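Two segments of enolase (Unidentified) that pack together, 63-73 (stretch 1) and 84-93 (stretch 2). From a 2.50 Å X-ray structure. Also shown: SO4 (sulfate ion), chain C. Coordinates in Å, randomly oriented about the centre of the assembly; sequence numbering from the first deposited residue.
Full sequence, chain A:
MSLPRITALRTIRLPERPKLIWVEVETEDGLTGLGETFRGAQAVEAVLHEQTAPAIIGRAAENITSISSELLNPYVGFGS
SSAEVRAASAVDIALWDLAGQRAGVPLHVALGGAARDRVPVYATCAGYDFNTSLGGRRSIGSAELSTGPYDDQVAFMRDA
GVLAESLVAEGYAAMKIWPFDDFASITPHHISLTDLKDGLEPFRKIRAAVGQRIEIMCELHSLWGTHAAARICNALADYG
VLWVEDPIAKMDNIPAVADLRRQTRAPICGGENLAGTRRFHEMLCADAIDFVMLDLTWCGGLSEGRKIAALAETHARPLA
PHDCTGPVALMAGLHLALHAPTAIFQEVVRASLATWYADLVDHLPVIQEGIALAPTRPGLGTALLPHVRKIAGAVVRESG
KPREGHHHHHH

Stretch 1 (63-73) NITSISSELLN
Stretch 2 (84-93) EVRAASAVDI

Two helices lie side by side and run in nearly opposite directions: residues 64-71 and 84-93 have axes 170° apart that approach to 9.7 Å. Torsions of the helical residues lie near -60/-45, while Leu72 departs to -81/-8, Asn63 to -90/61 and Asn73 to -115/51; i+4 to i bonds such as Leu71 N to Ile67 O (2.9 Å) hold each rod. The register follows from CA-CA distances: Ser68 to Asp92 6.3 Å, Leu71 to Ala88 5.4 Å, Leu72 to Val85 5.8 Å.

The tightest of these approaches is at Ala88. Its single methyl, pointing toward the first helix, leaves a shallow place that leucine side chains can fill. Leu71 also points toward its partner, setting CB 3.7 Å from Ala88 CB; with chi1 near -65° and chi2 t, it carries CD1 on to Val91 CG1 (4.0 Å). Leu72 leaves its backbone sideways, but the same m,t rotamer brings its end inward: CD2 sits 3.8 Å from Ala88 CB and 4.0 Å from Val85 CG1. The two leucines thus converge on one alanine, with Val85 and Val91, both chi1 t, three residues before and after it. These contacts are purely apolar, and the beta-branched valines put a methyl on each side of Ala88 along the helix.

Toward the start of the first helix the surface changes character. Asp92 (chi1 t, chi2 87°) swings its end inward, placing OD1 3.5 Å from CG2 of Ile64 (m,t) and 3.6 Å from Ser68 CB. Ser68 (chi1 t), with its small side chain, leaves room for the Asp92 carboxylate beside its CB.

No direct hydrogen bond joins the stretches; two waters do so instead. One donates to Ile64 O (2.9 Å) and Asp92 OD1 (2.8 Å), giving the carboxylate a polar partner beside the isoleucine methyl. The other donates to Leu71 O and Glu84 O, both at 2.8 Å, bridging backbone carbonyls that, as two acceptors, could not bond each other.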

# COMPACT_ATOMS: atom_id res chain seq x y z
N ASN A 63 -28.55 19.43 -24.77
CA ASN A 63 -27.77 19.30 -23.55
C ASN A 63 -27.71 17.84 -23.11
O ASN A 63 -28.16 17.48 -22.01
CB ASN A 63 -28.28 20.25 -22.46
CG ASN A 63 -28.11 21.74 -22.84
OD1 ASN A 63 -27.15 22.12 -23.54
ND2 ASN A 63 -29.05 22.57 -22.40
N ILE A 64 -27.15 17.01 -23.98
CA ILE A 64 -27.14 15.56 -23.81
C ILE A 64 -26.43 15.11 -22.52
O ILE A 64 -26.98 14.32 -21.74
CB ILE A 64 -26.52 14.85 -25.06
CG1 ILE A 64 -27.29 15.22 -26.33
CG2 ILE A 64 -26.53 13.34 -24.88
CD1 ILE A 64 -26.57 14.83 -27.62
N THR A 65 -25.21 15.62 -22.30
CA THR A 65 -24.37 15.19 -21.18
C THR A 65 -24.87 15.71 -19.83
O THR A 65 -24.72 15.04 -18.82
CB THR A 65 -22.87 15.54 -21.38
OG1 THR A 65 -22.72 16.95 -21.59
CG2 THR A 65 -22.29 14.80 -22.59
N SER A 66 -25.51 16.88 -19.85
CA SER A 66 -26.16 17.44 -18.67
C SER A 66 -27.39 16.63 -18.28
O SER A 66 -27.57 16.29 -17.10
CB SER A 66 -26.57 18.89 -18.93
OG SER A 66 -27.50 19.33 -17.96
N ILE A 67 -28.24 16.33 -19.26
CA ILE A 67 -29.36 15.44 -19.04
C ILE A 67 -28.90 14.08 -18.49
O ILE A 67 -29.49 13.57 -17.52
CB ILE A 67 -30.21 15.25 -20.31
CG1 ILE A 67 -30.88 16.59 -20.69
CG2 ILE A 67 -31.23 14.14 -20.10
CD1 ILE A 67 -31.48 16.67 -22.11
N SER A 68 -27.85 13.52 -19.10
CA SER A 68 -27.30 12.23 -18.69
C SER A 68 -26.82 12.30 -17.25
O SER A 68 -27.12 11.39 -16.48
CB SER A 68 -26.14 11.82 -19.59
OG SER A 68 -25.50 10.64 -19.11
N SER A 69 -26.09 13.35 -16.89
CA SER A 69 -25.63 13.50 -15.50
C SER A 69 -26.79 13.45 -14.53
O SER A 69 -26.72 12.77 -13.52
CB SER A 69 -24.85 14.78 -15.29
OG SER A 69 -23.49 14.56 -15.63
N GLU A 70 -27.86 14.16 -14.85
CA GLU A 70 -29.00 14.16 -13.96
C GLU A 70 -29.66 12.78 -13.85
O GLU A 70 -29.87 12.27 -12.73
CB GLU A 70 -30.01 15.22 -14.40
CG GLU A 70 -31.13 15.40 -13.42
CD GLU A 70 -32.09 16.46 -13.90
OE1 GLU A 70 -31.64 17.46 -14.50
OE2 GLU A 70 -33.30 16.30 -13.67
N LEU A 71 -29.96 12.18 -15.00
CA LEU A 71 -30.72 10.94 -15.03
C LEU A 71 -29.92 9.80 -14.40
O LEU A 71 -30.51 8.87 -13.83
CB LEU A 71 -31.14 10.62 -16.46
CG LEU A 71 -32.14 11.57 -17.16
CD1 LEU A 71 -32.57 11.02 -18.49
CD2 LEU A 71 -33.36 11.85 -16.25
N LEU A 72 -28.59 9.90 -14.48
CA LEU A 72 -27.68 8.92 -13.89
C LEU A 72 -27.45 9.12 -12.42
O LEU A 72 -26.82 8.29 -11.77
CB LEU A 72 -26.31 8.91 -14.60
CG LEU A 72 -26.30 8.37 -16.04
CD1 LEU A 72 -24.91 8.47 -16.57
CD2 LEU A 72 -26.86 6.95 -16.15
N ASN A 73 -27.95 10.23 -11.89
CA ASN A 73 -27.81 10.53 -10.49
C ASN A 73 -29.09 10.57 -9.68
O ASN A 73 -29.35 11.54 -8.96
CB ASN A 73 -27.04 11.83 -10.34
CG ASN A 73 -25.57 11.59 -10.22
OD1 ASN A 73 -25.11 11.08 -9.18
ND2 ASN A 73 -24.81 11.90 -11.28
N GLU A 84 -33.52 2.43 -13.03
CA GLU A 84 -33.26 3.86 -13.18
C GLU A 84 -32.21 4.16 -14.26
O GLU A 84 -32.44 4.99 -15.18
CB GLU A 84 -32.82 4.43 -11.82
CG GLU A 84 -33.94 4.48 -10.75
CD GLU A 84 -34.17 3.18 -9.98
OE1 GLU A 84 -33.59 2.11 -10.31
OE2 GLU A 84 -34.96 3.22 -9.03
N VAL A 85 -31.07 3.48 -14.17
CA VAL A 85 -29.94 3.71 -15.08
C VAL A 85 -30.16 3.12 -16.47
O VAL A 85 -29.68 3.69 -17.47
CB VAL A 85 -28.59 3.22 -14.46
CG1 VAL A 85 -27.48 3.06 -15.52
CG2 VAL A 85 -28.15 4.18 -13.34
N ARG A 86 -30.89 2.00 -16.54
CA ARG A 86 -31.31 1.46 -17.84
C ARG A 86 -32.20 2.44 -18.61
O ARG A 86 -32.05 2.61 -19.82
CB ARG A 86 -31.99 0.09 -17.68
CG ARG A 86 -31.02 -0.97 -17.12
CD ARG A 86 -31.44 -2.39 -17.38
NE ARG A 86 -32.83 -2.65 -17.01
CZ ARG A 86 -33.31 -2.87 -15.77
NH1 ARG A 86 -34.60 -3.11 -15.62
NH2 ARG A 86 -32.52 -2.85 -14.70
N ALA A 87 -33.12 3.09 -17.88
CA ALA A 87 -34.04 4.06 -18.45
C ALA A 87 -33.29 5.27 -18.93
O ALA A 87 -33.53 5.77 -20.04
CB ALA A 87 -35.06 4.45 -17.43
N ALA A 88 -32.34 5.72 -18.11
CA ALA A 88 -31.45 6.81 -18.48
C ALA A 88 -30.68 6.48 -19.76
O ALA A 88 -30.58 7.34 -20.66
CB ALA A 88 -30.51 7.13 -17.34
N SER A 89 -30.15 5.26 -19.86
CA SER A 89 -29.35 4.84 -21.01
C SER A 89 -30.14 4.87 -22.31
O SER A 89 -29.62 5.30 -23.35
CB SER A 89 -28.80 3.44 -20.80
OG SER A 89 -28.18 3.32 -19.53
N ALA A 90 -31.40 4.39 -22.25
CA ALA A 90 -32.29 4.40 -23.40
C ALA A 90 -32.52 5.81 -23.92
O ALA A 90 -32.44 6.03 -25.13
CB ALA A 90 -33.60 3.75 -23.05
N VAL A 91 -32.75 6.76 -23.01
CA VAL A 91 -32.97 8.18 -23.37
C VAL A 91 -31.70 8.81 -23.94
O VAL A 91 -31.75 9.50 -24.96
CB VAL A 91 -33.50 9.00 -22.14
CG1 VAL A 91 -33.46 10.48 -22.38
CG2 VAL A 91 -34.92 8.55 -21.77
N ASP A 92 -30.56 8.55 -23.30
CA ASP A 92 -29.28 9.07 -23.79
C ASP A 92 -28.98 8.63 -25.24
O ASP A 92 -28.48 9.42 -26.03
CB ASP A 92 -28.12 8.67 -22.88
CG ASP A 92 -26.80 9.32 -23.29
OD1 ASP A 92 -26.51 10.46 -22.85
OD2 ASP A 92 -26.05 8.68 -24.06
N ILE A 93 -29.28 7.37 -25.56
CA ILE A 93 -29.13 6.87 -26.95
C ILE A 93 -30.05 7.66 -27.90
O ILE A 93 -29.59 8.14 -28.97
CB ILE A 93 -29.40 5.35 -27.08
CG1 ILE A 93 -28.33 4.57 -26.28
CG2 ILE A 93 -29.41 4.94 -28.55
CD1 ILE A 93 -28.70 3.13 -25.92
S SO4 C . -32.34 23.47 -20.47
O1 SO4 C . -31.89 24.74 -21.04
O2 SO4 C . -32.79 23.63 -19.10
O3 SO4 C . -33.44 22.99 -21.29
O4 SO4 C . -31.26 22.48 -20.51
O HOH W 1 -28.63 12.01 -22.00
O HOH W 2 -32.94 7.61 -14.44